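Local atomic coordinates of uncharacterized protein (Bacteroides ovatus CL02T12C04, PDB entry 6PTM), a protein that probably acts as an exo-carrageenase of glycoside hydrolase family 42, cleaving sugar units from the ends of carrageenan chains or oligosaccharides. Residues Lys743-Val748 and Leu752-Lys757; Ile758-Lys761 and Val765-Leu768; Met555-Gln560 and Lys718-Ile723; Ile696-Asp701 and Pro705-Arg710; Ser551-Ser556 and Arg710-Asp715. One frame throughout, in Å; residues are numbered along the deposited sequence.

Contact 1 (Lys743-Val748 and Leu752-Lys757); sequences KSVSEV and LKSATK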
# COMPACT_ATOMS: atom_id res chain seq x y z
N LYS A 743 -34.20 0.80 -14.14
CA LYS A 743 -35.05 -0.35 -14.57
C LYS A 743 -34.77 -1.55 -13.65
O LYS A 743 -35.70 -2.19 -13.23
CB LYS A 743 -34.73 -0.66 -16.05
CG LYS A 743 -35.53 -1.74 -16.75
CD LYS A 743 -34.90 -2.26 -18.05
N SER A 744 -33.51 -1.87 -13.36
CA SER A 744 -33.12 -3.10 -12.64
C SER A 744 -31.73 -2.95 -12.01
O SER A 744 -30.90 -2.15 -12.50
CB SER A 744 -33.13 -4.29 -13.52
OG SER A 744 -32.13 -4.12 -14.52
N VAL A 745 -31.52 -3.75 -10.97
CA VAL A 745 -30.26 -3.85 -10.20
C VAL A 745 -30.01 -5.34 -10.00
O VAL A 745 -30.93 -6.03 -9.57
CB VAL A 745 -30.37 -3.09 -8.87
CG1 VAL A 745 -29.03 -3.07 -8.14
CG2 VAL A 745 -30.91 -1.67 -9.06
N SER A 746 -28.84 -5.82 -10.41
CA SER A 746 -28.38 -7.19 -10.09
C SER A 746 -26.95 -7.15 -9.52
O SER A 746 -26.21 -6.16 -9.70
CB SER A 746 -28.53 -8.10 -11.29
OG SER A 746 -27.68 -7.68 -12.33
N GLU A 747 -26.59 -8.23 -8.87
CA GLU A 747 -25.24 -8.53 -8.35
C GLU A 747 -24.38 -9.07 -9.49
O GLU A 747 -24.72 -10.11 -10.06
CB GLU A 747 -25.36 -9.55 -7.22
CG GLU A 747 -26.12 -9.00 -6.02
CD GLU A 747 -26.07 -9.89 -4.80
OE1 GLU A 747 -25.63 -11.01 -4.95
OE2 GLU A 747 -26.48 -9.44 -3.73
N VAL A 748 -23.27 -8.41 -9.79
CA VAL A 748 -22.36 -8.85 -10.89
C VAL A 748 -21.85 -10.27 -10.59
O VAL A 748 -21.90 -11.13 -11.48
CB VAL A 748 -21.21 -7.85 -11.06
CG1 VAL A 748 -20.11 -8.39 -11.97
CG2 VAL A 748 -21.76 -6.52 -11.55
N LEU A 752 -27.74 -12.54 -8.97
CA LEU A 752 -29.01 -12.36 -8.23
C LEU A 752 -29.54 -10.93 -8.39
O LEU A 752 -28.78 -9.95 -8.40
CB LEU A 752 -28.81 -12.68 -6.75
CG LEU A 752 -28.42 -14.13 -6.43
CD1 LEU A 752 -27.91 -14.23 -5.02
CD2 LEU A 752 -29.59 -15.10 -6.64
N LYS A 753 -30.86 -10.83 -8.43
CA LYS A 753 -31.60 -9.56 -8.40
C LYS A 753 -31.27 -8.84 -7.10
O LYS A 753 -31.21 -9.48 -6.04
CB LYS A 753 -33.08 -9.89 -8.57
CG LYS A 753 -34.02 -8.70 -8.67
CD LYS A 753 -35.48 -9.15 -8.58
CE LYS A 753 -36.45 -8.02 -8.34
NZ LYS A 753 -37.57 -8.06 -9.31
N SER A 754 -31.06 -7.53 -7.16
CA SER A 754 -30.85 -6.67 -5.97
C SER A 754 -31.92 -5.59 -5.98
O SER A 754 -32.84 -5.70 -6.77
CB SER A 754 -29.45 -6.11 -5.94
OG SER A 754 -29.09 -5.74 -4.62
N ALA A 755 -31.74 -4.53 -5.22
CA ALA A 755 -32.74 -3.45 -5.06
C ALA A 755 -32.03 -2.10 -5.17
O ALA A 755 -30.77 -2.06 -5.13
CB ALA A 755 -33.44 -3.60 -3.74
N THR A 756 -32.79 -1.02 -5.29
CA THR A 756 -32.24 0.36 -5.32
C THR A 756 -31.90 0.81 -3.89
O THR A 756 -31.17 1.83 -3.75
CB THR A 756 -33.18 1.31 -6.05
OG1 THR A 756 -34.36 1.34 -5.26
CG2 THR A 756 -33.46 0.86 -7.48
N LYS A 757 -32.32 0.05 -2.87
CA LYS A 757 -31.98 0.33 -1.44
C LYS A 757 -31.38 -0.92 -0.80
O LYS A 757 -31.97 -1.98 -0.90
CB LYS A 757 -33.19 0.80 -0.66
CG LYS A 757 -33.64 2.20 -1.02
CD LYS A 757 -34.75 2.80 -0.13
CE LYS A 757 -34.41 2.74 1.34
NZ LYS A 757 -35.37 3.52 2.16
O HOH W 1 -33.85 -4.92 -9.44
O HOH W 2 -27.04 -6.66 -3.46
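A turn at the edge of the C-terminal beta sandwich brings Val745, Ser746 and Glu747, on strand 742-747, against Leu752-Thr756 of the connection leading to strand 757-760. Ser746 and Lys753 form a single antiparallel bridge, framed by two backbone hydrogen bonds. Ser754 N donates to Val745 O at 2.8 Å, meeting it from above the carbonyl plane, 43° out of it. Glu747 N donates to Leu752 O, also at 2.8 Å, and here the approach lies almost along the C=O axis. The same Leu752 oxygen receives a CA-H...O contact from Ser746 CA at 3.3 Å.

On one side of the bridge Val745 points to the loop. Its CG1 stands anti to the backbone N (chi1 -174°) and packs on Ser754 CB, 3.8 Å away, while its CG2 meets Thr756 CG2 with the two side chains nearly at right angles. On the other side of the bridge, the extended Glu747 side chain passes obliquely by Leu752; OE1 is hydrogen-bonded to Thr750 OG1 in the intervening turn. Glu747 OE2 accepts from a water whose contact with Ser754 OG is very short and so uncertain, and a second water joins Val745 N to Ser754 O.

Two straight backbone bonds therefore set the course of the loop, and the water between Val745 N and Ser754 O extends this polar network; apolar contact is confined mainly to Val745.

Contact 2 (Ile758-Lys761 and Val765-Leu768); sequences IVLK and VQLL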
# COMPACT_ATOMS: atom_id res chain seq x y z
N ILE A 758 -30.18 -0.79 -0.25
CA ILE A 758 -29.35 -1.94 0.21
C ILE A 758 -28.74 -1.57 1.55
O ILE A 758 -28.26 -0.45 1.71
CB ILE A 758 -28.24 -2.28 -0.82
CG1 ILE A 758 -28.80 -2.59 -2.20
CG2 ILE A 758 -27.36 -3.43 -0.30
CD1 ILE A 758 -27.71 -2.68 -3.28
N VAL A 759 -28.69 -2.53 2.45
CA VAL A 759 -27.97 -2.42 3.74
C VAL A 759 -26.60 -3.04 3.56
O VAL A 759 -26.52 -4.21 3.14
CB VAL A 759 -28.77 -3.11 4.85
CG1 VAL A 759 -28.00 -3.12 6.15
CG2 VAL A 759 -30.13 -2.45 5.02
N LEU A 760 -25.54 -2.27 3.84
CA LEU A 760 -24.17 -2.85 3.91
C LEU A 760 -23.75 -2.89 5.37
O LEU A 760 -23.72 -1.84 6.01
CB LEU A 760 -23.17 -2.02 3.11
CG LEU A 760 -23.29 -2.02 1.58
CD1 LEU A 760 -24.36 -1.06 1.11
CD2 LEU A 760 -21.95 -1.65 0.95
N LYS A 761 -23.37 -4.06 5.84
CA LYS A 761 -22.68 -4.25 7.13
C LYS A 761 -21.28 -3.67 6.98
O LYS A 761 -20.79 -3.52 5.84
CB LYS A 761 -22.64 -5.73 7.53
CG LYS A 761 -24.00 -6.43 7.69
CD LYS A 761 -23.84 -7.93 8.02
N VAL A 765 -19.00 -5.44 0.64
CA VAL A 765 -18.67 -5.04 -0.75
C VAL A 765 -19.92 -5.30 -1.56
O VAL A 765 -20.41 -6.44 -1.54
CB VAL A 765 -17.49 -5.84 -1.30
CG1 VAL A 765 -17.22 -5.49 -2.75
CG2 VAL A 765 -16.26 -5.61 -0.46
N GLN A 766 -20.38 -4.30 -2.29
CA GLN A 766 -21.43 -4.50 -3.30
C GLN A 766 -20.84 -4.22 -4.69
O GLN A 766 -20.10 -3.22 -4.85
CB GLN A 766 -22.63 -3.63 -3.02
CG GLN A 766 -23.42 -4.10 -1.81
CD GLN A 766 -24.21 -5.35 -2.07
OE1 GLN A 766 -24.66 -5.62 -3.18
NE2 GLN A 766 -24.47 -6.08 -1.01
N LEU A 767 -21.10 -5.12 -5.64
CA LEU A 767 -20.75 -4.84 -7.06
C LEU A 767 -21.99 -5.16 -7.88
O LEU A 767 -22.38 -6.32 -7.98
CB LEU A 767 -19.54 -5.68 -7.48
CG LEU A 767 -18.98 -5.37 -8.87
CD1 LEU A 767 -18.26 -4.04 -8.89
CD2 LEU A 767 -18.05 -6.49 -9.31
N LEU A 768 -22.60 -4.11 -8.41
CA LEU A 768 -23.95 -4.11 -8.96
C LEU A 768 -23.91 -3.64 -10.41
O LEU A 768 -23.15 -2.69 -10.76
CB LEU A 768 -24.80 -3.14 -8.14
CG LEU A 768 -24.87 -3.41 -6.65
CD1 LEU A 768 -25.57 -2.23 -5.96
CD2 LEU A 768 -25.61 -4.70 -6.35
O HOH W 3 -24.40 -5.54 1.86
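Gln766, the first residue of Val765-Leu768 to touch Ile758-Lys761, lays its aliphatic part against Leu760 and its amide end beside Ile758. The two strand segments run roughly antiparallel, 146° between their directions, with axes 8.7 Å apart at closest approach, so side chains rather than backbone groups fill the gap. Gln766 CG lies 4.0 Å from Leu760 CD2. A bend at the next torsion (chi2 -73°) turns the amide back across Ile758, whose CG2 is 4.0 Å from Gln766 NE2. That nitrogen is not left to the hydrocarbon: it donates to a water at 2.9 Å, and the water donates to Val759 O at 2.8 Å, tying the amide indirectly to the facing backbone.

Leu767 turns to the other side of its strand, where it packs on Trp494 and Ile720. Leu768 faces Ile758 again, and the two branched side chains reach toward each other tip to tip. Their CD1 atoms are 3.5 Å apart, tighter than usual for carbons, which marks close packing at this point of the interior. Met735 and Ser754 add to the surroundings of Leu768.

Strand 757-760 is an outer strand of the three-stranded antiparallel sheet, whereas strand 765-772 lies inside the four-stranded one. Facing sheets that meet through their side chains, with a short connection carrying the chain from one to the other, are typical of a beta sandwich.

Contact 3 (Met555-Gln560 and Lys718-Ile723); sequences MSFQRQ and KYIVNI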
# COMPACT_ATOMS: atom_id res chain seq x y z
N MET A 555 -9.87 -2.82 -13.46
CA MET A 555 -8.88 -1.88 -14.04
C MET A 555 -9.60 -0.58 -14.40
O MET A 555 -8.99 0.44 -14.20
CB MET A 555 -8.15 -2.45 -15.26
CG MET A 555 -7.35 -3.68 -14.99
SD MET A 555 -6.14 -3.49 -13.63
CE MET A 555 -5.33 -1.98 -14.16
N SER A 556 -10.86 -0.60 -14.87
CA SER A 556 -11.61 0.64 -15.18
C SER A 556 -11.77 1.47 -13.89
O SER A 556 -11.56 2.74 -13.93
CB SER A 556 -12.92 0.37 -15.84
OG SER A 556 -12.71 -0.19 -17.12
N PHE A 557 -12.12 0.83 -12.78
CA PHE A 557 -12.21 1.56 -11.48
C PHE A 557 -10.84 2.13 -11.09
O PHE A 557 -10.82 3.29 -10.66
CB PHE A 557 -12.76 0.69 -10.35
CG PHE A 557 -14.23 0.39 -10.46
CD1 PHE A 557 -15.16 1.42 -10.39
CD2 PHE A 557 -14.68 -0.90 -10.62
CE1 PHE A 557 -16.52 1.15 -10.48
CE2 PHE A 557 -16.04 -1.17 -10.66
CZ PHE A 557 -16.96 -0.15 -10.62
N GLN A 558 -9.73 1.39 -11.24
CA GLN A 558 -8.38 1.88 -10.83
C GLN A 558 -8.01 3.08 -11.70
O GLN A 558 -7.37 4.04 -11.21
CB GLN A 558 -7.28 0.82 -11.00
CG GLN A 558 -7.30 -0.35 -10.01
CD GLN A 558 -6.07 -1.22 -10.17
OE1 GLN A 558 -5.21 -0.93 -11.03
NE2 GLN A 558 -5.96 -2.23 -9.31
N ARG A 559 -8.35 3.03 -12.98
CA ARG A 559 -7.88 4.02 -13.99
C ARG A 559 -8.84 5.20 -14.07
O ARG A 559 -8.50 6.18 -14.75
CB ARG A 559 -7.79 3.40 -15.39
CG ARG A 559 -6.71 2.34 -15.50
CD ARG A 559 -6.90 1.49 -16.73
NE ARG A 559 -5.80 0.56 -16.95
CZ ARG A 559 -5.85 -0.44 -17.83
NH1 ARG A 559 -6.95 -0.63 -18.56
NH2 ARG A 559 -4.79 -1.22 -18.03
N GLN A 560 -10.01 5.11 -13.45
CA GLN A 560 -11.03 6.18 -13.63
C GLN A 560 -10.41 7.55 -13.32
O GLN A 560 -9.72 7.70 -12.30
CB GLN A 560 -12.26 5.95 -12.76
CG GLN A 560 -13.42 6.90 -13.08
CD GLN A 560 -14.68 6.48 -12.37
OE1 GLN A 560 -14.70 6.25 -11.16
NE2 GLN A 560 -15.73 6.30 -13.14
N LYS A 718 -26.27 0.94 -19.01
CA LYS A 718 -25.91 0.01 -17.93
C LYS A 718 -24.62 0.47 -17.28
O LYS A 718 -23.68 0.82 -18.01
CB LYS A 718 -25.74 -1.42 -18.43
CG LYS A 718 -26.99 -2.10 -18.94
CD LYS A 718 -26.72 -3.54 -19.32
CE LYS A 718 -27.81 -4.17 -20.15
NZ LYS A 718 -27.82 -3.56 -21.50
N TYR A 719 -24.59 0.40 -15.95
CA TYR A 719 -23.52 0.96 -15.10
C TYR A 719 -23.10 -0.12 -14.11
O TYR A 719 -23.94 -0.91 -13.68
CB TYR A 719 -24.00 2.26 -14.45
CG TYR A 719 -24.29 3.32 -15.48
CD1 TYR A 719 -23.28 4.10 -16.02
CD2 TYR A 719 -25.56 3.45 -16.03
CE1 TYR A 719 -23.53 5.03 -17.00
CE2 TYR A 719 -25.83 4.37 -17.03
CZ TYR A 719 -24.81 5.15 -17.53
OH TYR A 719 -25.08 6.05 -18.50
N ILE A 720 -21.83 -0.13 -13.76
CA ILE A 720 -21.27 -1.03 -12.71
C ILE A 720 -21.01 -0.16 -11.49
O ILE A 720 -20.31 0.84 -11.63
CB ILE A 720 -20.02 -1.81 -13.16
CG1 ILE A 720 -20.22 -2.51 -14.51
CG2 ILE A 720 -19.62 -2.78 -12.06
CD1 ILE A 720 -21.38 -3.48 -14.58
N VAL A 721 -21.66 -0.48 -10.39
CA VAL A 721 -21.54 0.33 -9.15
C VAL A 721 -20.72 -0.46 -8.14
O VAL A 721 -21.07 -1.63 -7.90
CB VAL A 721 -22.92 0.68 -8.57
CG1 VAL A 721 -22.79 1.46 -7.28
CG2 VAL A 721 -23.77 1.42 -9.60
N ASN A 722 -19.67 0.13 -7.60
CA ASN A 722 -18.81 -0.49 -6.58
C ASN A 722 -19.06 0.24 -5.26
O ASN A 722 -18.99 1.48 -5.25
CB ASN A 722 -17.35 -0.39 -6.99
CG ASN A 722 -16.43 -0.98 -5.94
OD1 ASN A 722 -16.36 -2.19 -5.82
ND2 ASN A 722 -15.85 -0.13 -5.11
N ILE A 723 -19.38 -0.49 -4.19
CA ILE A 723 -19.61 0.14 -2.86
C ILE A 723 -18.86 -0.69 -1.84
O ILE A 723 -19.04 -1.93 -1.85
CB ILE A 723 -21.10 0.23 -2.47
CG1 ILE A 723 -21.97 0.75 -3.61
CG2 ILE A 723 -21.23 1.08 -1.23
CD1 ILE A 723 -23.46 0.69 -3.27
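Helix 551-559 passes over strand 718-725 without backbone contact, the nearest CA atoms, those of Phe557 and Asn722, lying 8.5 Å apart. Phe557 bridges this interval alone, its aromatic ring reaching Ile720 and Asn722, which project from the same side of the strand. Asn722 CB sits over one face of the ring, 4.0 Å from the centroid of the Phe557 ring and displaced toward the rim, a CH-pi contact. With CG anti to the backbone N (chi1 178°), the amide leads away from the ring face, and the ring and amide planes stand 49° apart.

Ile720 contributes two atoms. Its carbonyl O lies at the edge of the Phe557 ring, near the ring plane and 3.6 Å from CZ, while its CG2 touches that same carbon at 4.0 Å, the two side chains crossing at about a right angle. Arg710 and Ile712 of the neighbouring strand 707-715 also pack on the phenyl group.

The polar end of Asn722 has a partner outside: OD1 accepts from Trp494 NE1, a bond that probably helps to hold the amide in place. The helix is thus joined to the sheet here by dispersion and weak CH-pi attraction, while the carbonyl at the ring's positively polarised edge probably adds a modest electrostatic component.

Contact 4 (Ile696-Asp701 and Pro705-Arg710); sequences IAETND and PGCEWR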
# COMPACT_ATOMS: atom_id res chain seq x y z
N ILE A 696 -26.07 8.23 -5.27
CA ILE A 696 -26.20 7.43 -4.02
C ILE A 696 -26.28 8.36 -2.81
O ILE A 696 -25.53 9.33 -2.71
CB ILE A 696 -25.07 6.39 -3.90
CG1 ILE A 696 -25.04 5.50 -5.15
CG2 ILE A 696 -25.24 5.60 -2.62
CD1 ILE A 696 -24.21 4.26 -5.03
N ALA A 697 -27.23 8.05 -1.93
CA ALA A 697 -27.34 8.61 -0.58
C ALA A 697 -27.13 7.47 0.42
O ALA A 697 -27.64 6.37 0.22
CB ALA A 697 -28.70 9.26 -0.40
N GLU A 698 -26.48 7.78 1.53
CA GLU A 698 -26.22 6.83 2.62
C GLU A 698 -26.85 7.35 3.91
O GLU A 698 -26.56 8.52 4.27
CB GLU A 698 -24.71 6.70 2.81
CG GLU A 698 -24.31 5.77 3.93
CD GLU A 698 -22.81 5.74 4.20
OE1 GLU A 698 -22.04 6.20 3.33
OE2 GLU A 698 -22.43 5.29 5.31
N THR A 699 -27.57 6.49 4.63
CA THR A 699 -27.97 6.79 6.03
C THR A 699 -27.34 5.74 6.96
O THR A 699 -27.24 4.56 6.59
CB THR A 699 -29.50 6.86 6.16
OG1 THR A 699 -29.96 5.56 5.82
CG2 THR A 699 -30.14 7.90 5.27
N ASN A 700 -26.94 6.16 8.15
CA ASN A 700 -26.39 5.25 9.19
C ASN A 700 -26.66 5.95 10.54
O ASN A 700 -27.09 7.13 10.52
CB ASN A 700 -24.93 4.92 8.85
CG ASN A 700 -24.07 6.16 8.81
OD1 ASN A 700 -24.19 7.00 9.70
ND2 ASN A 700 -23.27 6.37 7.76
N ASP A 701 -26.36 5.29 11.64
CA ASP A 701 -26.59 5.84 13.01
C ASP A 701 -25.47 6.81 13.40
O ASP A 701 -25.47 7.22 14.54
CB ASP A 701 -26.77 4.71 14.04
CG ASP A 701 -25.56 3.79 14.20
OD1 ASP A 701 -24.48 4.12 13.65
OD2 ASP A 701 -25.70 2.74 14.89
N PRO A 705 -20.73 9.69 6.44
CA PRO A 705 -20.72 8.57 5.50
C PRO A 705 -19.53 7.62 5.76
O PRO A 705 -18.51 8.07 6.26
CB PRO A 705 -20.62 9.25 4.13
CG PRO A 705 -19.95 10.56 4.40
CD PRO A 705 -20.41 10.98 5.80
N GLY A 706 -19.72 6.34 5.44
CA GLY A 706 -18.64 5.32 5.40
C GLY A 706 -18.59 4.54 4.10
O GLY A 706 -17.67 3.73 3.95
N CYS A 707 -19.60 4.66 3.23
CA CYS A 707 -19.66 3.88 1.98
C CYS A 707 -18.94 4.64 0.89
O CYS A 707 -19.47 5.67 0.40
CB CYS A 707 -21.10 3.58 1.58
SG CYS A 707 -21.89 2.43 2.71
N GLU A 708 -17.74 4.17 0.53
CA GLU A 708 -17.03 4.70 -0.64
C GLU A 708 -17.59 4.01 -1.87
O GLU A 708 -17.55 2.79 -1.92
CB GLU A 708 -15.53 4.42 -0.54
CG GLU A 708 -14.75 5.22 -1.56
CD GLU A 708 -13.33 4.73 -1.76
OE1 GLU A 708 -13.15 3.66 -2.42
OE2 GLU A 708 -12.43 5.38 -1.21
N TRP A 709 -18.08 4.79 -2.83
CA TRP A 709 -18.77 4.25 -4.03
C TRP A 709 -18.17 4.82 -5.31
O TRP A 709 -17.53 5.92 -5.25
CB TRP A 709 -20.27 4.45 -3.93
CG TRP A 709 -20.71 5.86 -3.80
CD1 TRP A 709 -20.74 6.59 -2.67
CD2 TRP A 709 -21.32 6.65 -4.83
NE1 TRP A 709 -21.25 7.84 -2.94
CE2 TRP A 709 -21.65 7.89 -4.24
CE3 TRP A 709 -21.59 6.45 -6.18
CZ2 TRP A 709 -22.27 8.91 -4.96
CZ3 TRP A 709 -22.15 7.47 -6.91
CH2 TRP A 709 -22.48 8.68 -6.30
N ARG A 710 -18.28 4.04 -6.39
CA ARG A 710 -17.76 4.39 -7.73
C ARG A 710 -18.74 3.86 -8.76
O ARG A 710 -19.43 2.88 -8.48
CB ARG A 710 -16.38 3.77 -7.97
CG ARG A 710 -15.29 4.20 -6.99
CD ARG A 710 -14.92 5.69 -7.05
NE ARG A 710 -13.86 6.00 -6.08
CZ ARG A 710 -12.57 5.67 -6.21
NH1 ARG A 710 -12.13 5.00 -7.28
NH2 ARG A 710 -11.72 5.98 -5.24
O HOH W 4 -23.04 10.31 -2.08
O HOH W 5 -21.51 7.39 1.02
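The carboxylate of Glu698 reaches across to the start of the opposing segment and accepts from two successive backbone amides. Cys707 N donates to Glu698 OE1 at 2.9 Å, from above the carboxylate plane. Gly706 N donates to Glu698 OE2 at the same length, 2.9 Å, but on the syn side and only 15° out of that plane; its bond to Glu698 OE1 is weak. OE2 has a second donor, Asn700 ND2 at 2.8 Å, and OE1 also accepts a hydrogen bond from a water that donates to Cys707 O. An extended chain with CG anti to the backbone N (chi1 179°) carries the acid to these groups. So many donors would be expected to favour the charged form.

Asn700 is itself held by the turn, its ND2 bonding also to Met704 O and its OD1 to Arg702 N. This turn takes the chain from strand 694-700, at the border of one antiparallel sheet, to strand 707-715, at the border of the other, a crossing between the two layers of a beta sandwich.

Toward the other end of the contact, Ile696 covers the indole of Trp709. Its CB lies centrally over the six-membered ring, 3.8 Å from the centroid in a CH-pi contact, and CD1 extends to Trp709 CE3 at 3.6 Å. A water donates to Ile696 O and accepts weakly from Trp709 NE1, which also makes a weak bond to Phe592 O.

Contact 5 (Ser551-Ser556 and Arg710-Asp715); sequences SDYIMS and RVIAKD. With EDO (1,2-ethanediol), chain E; EDO (1,2-ethanediol), chain F.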
# COMPACT_ATOMS: atom_id res chain seq x y z
N SER A 551 -11.87 -8.46 -13.84
CA SER A 551 -10.62 -7.67 -13.78
C SER A 551 -10.70 -6.49 -14.74
O SER A 551 -10.02 -5.48 -14.49
CB SER A 551 -9.39 -8.52 -14.05
OG SER A 551 -9.45 -9.07 -15.35
N ASP A 552 -11.47 -6.59 -15.84
CA ASP A 552 -11.64 -5.40 -16.73
C ASP A 552 -12.38 -4.29 -15.97
O ASP A 552 -11.95 -3.11 -16.05
CB ASP A 552 -12.29 -5.75 -18.07
CG ASP A 552 -11.38 -6.60 -18.97
OD1 ASP A 552 -10.10 -6.33 -19.07
OD2 ASP A 552 -11.95 -7.52 -19.61
N TYR A 553 -13.44 -4.63 -15.23
CA TYR A 553 -14.17 -3.64 -14.40
C TYR A 553 -13.17 -3.01 -13.40
O TYR A 553 -13.14 -1.78 -13.24
CB TYR A 553 -15.35 -4.29 -13.69
CG TYR A 553 -16.50 -4.71 -14.58
CD1 TYR A 553 -16.63 -4.26 -15.90
CD2 TYR A 553 -17.49 -5.56 -14.09
CE1 TYR A 553 -17.72 -4.63 -16.67
CE2 TYR A 553 -18.57 -5.94 -14.85
CZ TYR A 553 -18.69 -5.46 -16.14
OH TYR A 553 -19.77 -5.83 -16.90
N ILE A 554 -12.37 -3.85 -12.74
CA ILE A 554 -11.43 -3.44 -11.67
C ILE A 554 -10.42 -2.49 -12.29
O ILE A 554 -10.21 -1.36 -11.73
CB ILE A 554 -10.80 -4.66 -10.97
CG1 ILE A 554 -11.83 -5.55 -10.28
CG2 ILE A 554 -9.73 -4.21 -9.99
CD1 ILE A 554 -12.73 -4.83 -9.29
N MET A 555 -9.87 -2.82 -13.46
CA MET A 555 -8.88 -1.88 -14.04
C MET A 555 -9.60 -0.58 -14.40
O MET A 555 -8.99 0.44 -14.20
CB MET A 555 -8.15 -2.45 -15.26
CG MET A 555 -7.35 -3.68 -14.99
SD MET A 555 -6.14 -3.49 -13.63
CE MET A 555 -5.33 -1.98 -14.16
N SER A 556 -10.86 -0.60 -14.87
CA SER A 556 -11.61 0.64 -15.18
C SER A 556 -11.77 1.47 -13.89
O SER A 556 -11.56 2.74 -13.93
CB SER A 556 -12.92 0.37 -15.84
OG SER A 556 -12.71 -0.19 -17.12
N ARG A 710 -18.28 4.04 -6.39
CA ARG A 710 -17.76 4.39 -7.73
C ARG A 710 -18.74 3.86 -8.76
O ARG A 710 -19.43 2.88 -8.48
CB ARG A 710 -16.38 3.77 -7.97
CG ARG A 710 -15.29 4.20 -6.99
CD ARG A 710 -14.92 5.69 -7.05
NE ARG A 710 -13.86 6.00 -6.08
CZ ARG A 710 -12.57 5.67 -6.21
NH1 ARG A 710 -12.13 5.00 -7.28
NH2 ARG A 710 -11.72 5.98 -5.24
N VAL A 711 -18.79 4.49 -9.92
CA VAL A 711 -19.67 4.07 -11.03
C VAL A 711 -18.88 4.11 -12.33
O VAL A 711 -18.27 5.16 -12.62
CB VAL A 711 -20.92 4.96 -11.11
CG1 VAL A 711 -21.89 4.44 -12.16
CG2 VAL A 711 -21.57 5.07 -9.74
N ILE A 712 -18.92 3.01 -13.09
CA ILE A 712 -18.38 2.97 -14.48
C ILE A 712 -19.51 2.56 -15.42
O ILE A 712 -20.47 1.91 -14.96
CB ILE A 712 -17.17 2.04 -14.59
CG1 ILE A 712 -17.52 0.61 -14.17
CG2 ILE A 712 -15.99 2.61 -13.82
CD1 ILE A 712 -16.43 -0.39 -14.40
N ALA A 713 -19.38 2.93 -16.70
CA ALA A 713 -20.30 2.58 -17.80
C ALA A 713 -19.94 1.19 -18.26
O ALA A 713 -18.76 0.98 -18.50
CB ALA A 713 -20.16 3.57 -18.92
N LYS A 714 -20.90 0.29 -18.34
CA LYS A 714 -20.77 -1.04 -18.97
C LYS A 714 -21.16 -0.88 -20.43
O LYS A 714 -20.46 -1.44 -21.29
CB LYS A 714 -21.71 -2.04 -18.28
CG LYS A 714 -21.64 -3.49 -18.77
CD LYS A 714 -23.00 -4.16 -18.70
CE LYS A 714 -23.01 -5.66 -18.51
NZ LYS A 714 -22.34 -6.33 -19.63
N ASP A 715 -22.22 -0.09 -20.70
CA ASP A 715 -22.69 0.25 -22.07
C ASP A 715 -23.63 1.46 -22.03
O ASP A 715 -23.60 2.23 -21.02
CB ASP A 715 -23.27 -0.99 -22.75
CG ASP A 715 -24.57 -1.47 -22.18
OD1 ASP A 715 -24.84 -2.68 -22.34
OD2 ASP A 715 -25.31 -0.65 -21.59
C1 EDO E . -19.73 7.04 -16.12
O1 EDO E . -18.47 6.77 -15.52
C2 EDO E . -20.79 6.71 -15.15
O2 EDO E . -20.79 7.46 -13.94
C1 EDO F . -17.98 9.94 -13.56
O1 EDO F . -17.54 9.20 -14.70
C2 EDO F . -17.89 9.15 -12.31
O2 EDO F . -18.83 8.08 -12.21
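Tyr553 OH ends against the side chain of Lys714, whose carbons come nearest: CG is 3.5 Å from the Tyr553 hydroxyl oxygen and CE 3.6 Å, with Lys714 NZ little farther at 3.8 Å. Bends at the second and fourth torsions of the lysine curl its chain about the hydroxyl, and the two side chains cross obliquely at the solvent-facing side of the contact.

Deeper in, Ile712 points from strand 707-715 to helix 551-559. Its CG1 lies between the backbone N and the carbonyl carbon (chi1 59°), and the extended branch beyond it delivers CD1 to the helix surface. There CD1 meets Ser556 CB at 3.9 Å and Tyr553 O at 3.8 Å, one helical turn offering both; Tyr553 CB is slightly farther away. Ile720 of the adjoining strand packs against Tyr553, Ile712 and Lys714 alike.

At the strand's outer edge Val711 O accepts from one 1,2-ethanediol at 3.0 Å and weakly from another, both probably from the crystallisation liquor. Gln560 NE2, just after the helix, also donates to this carbonyl.

Helix and strand are therefore held here by van der Waals contact, chiefly of one isoleucine methyl and of the lysine chain on the tyrosine hydroxyl, while the bond from Gln560 supplies a polar tie close by.

All five contacts belong to or abut the C-terminal beta sandwich. Contacts 1, 2 and 4 lie within it: contact 4 comes first along the chain, then contact 1, then contact 2, whose centre is about 10 Å from those of each of the other two. Contacts 3 and 5, with centres about 3 Å apart, dock helix 551-559 on neighbouring strands 718-725 and 707-715, and each closes a long loop in the chain within which contact 4 is nested. The four-stranded sheet reaches every contact, with Leu768 and Val721 joined by backbone bonds between contacts 2 and 3. One sheet thus packs against its partner sheet and against the helix, attaching the sandwich to the preceding part of the enzyme.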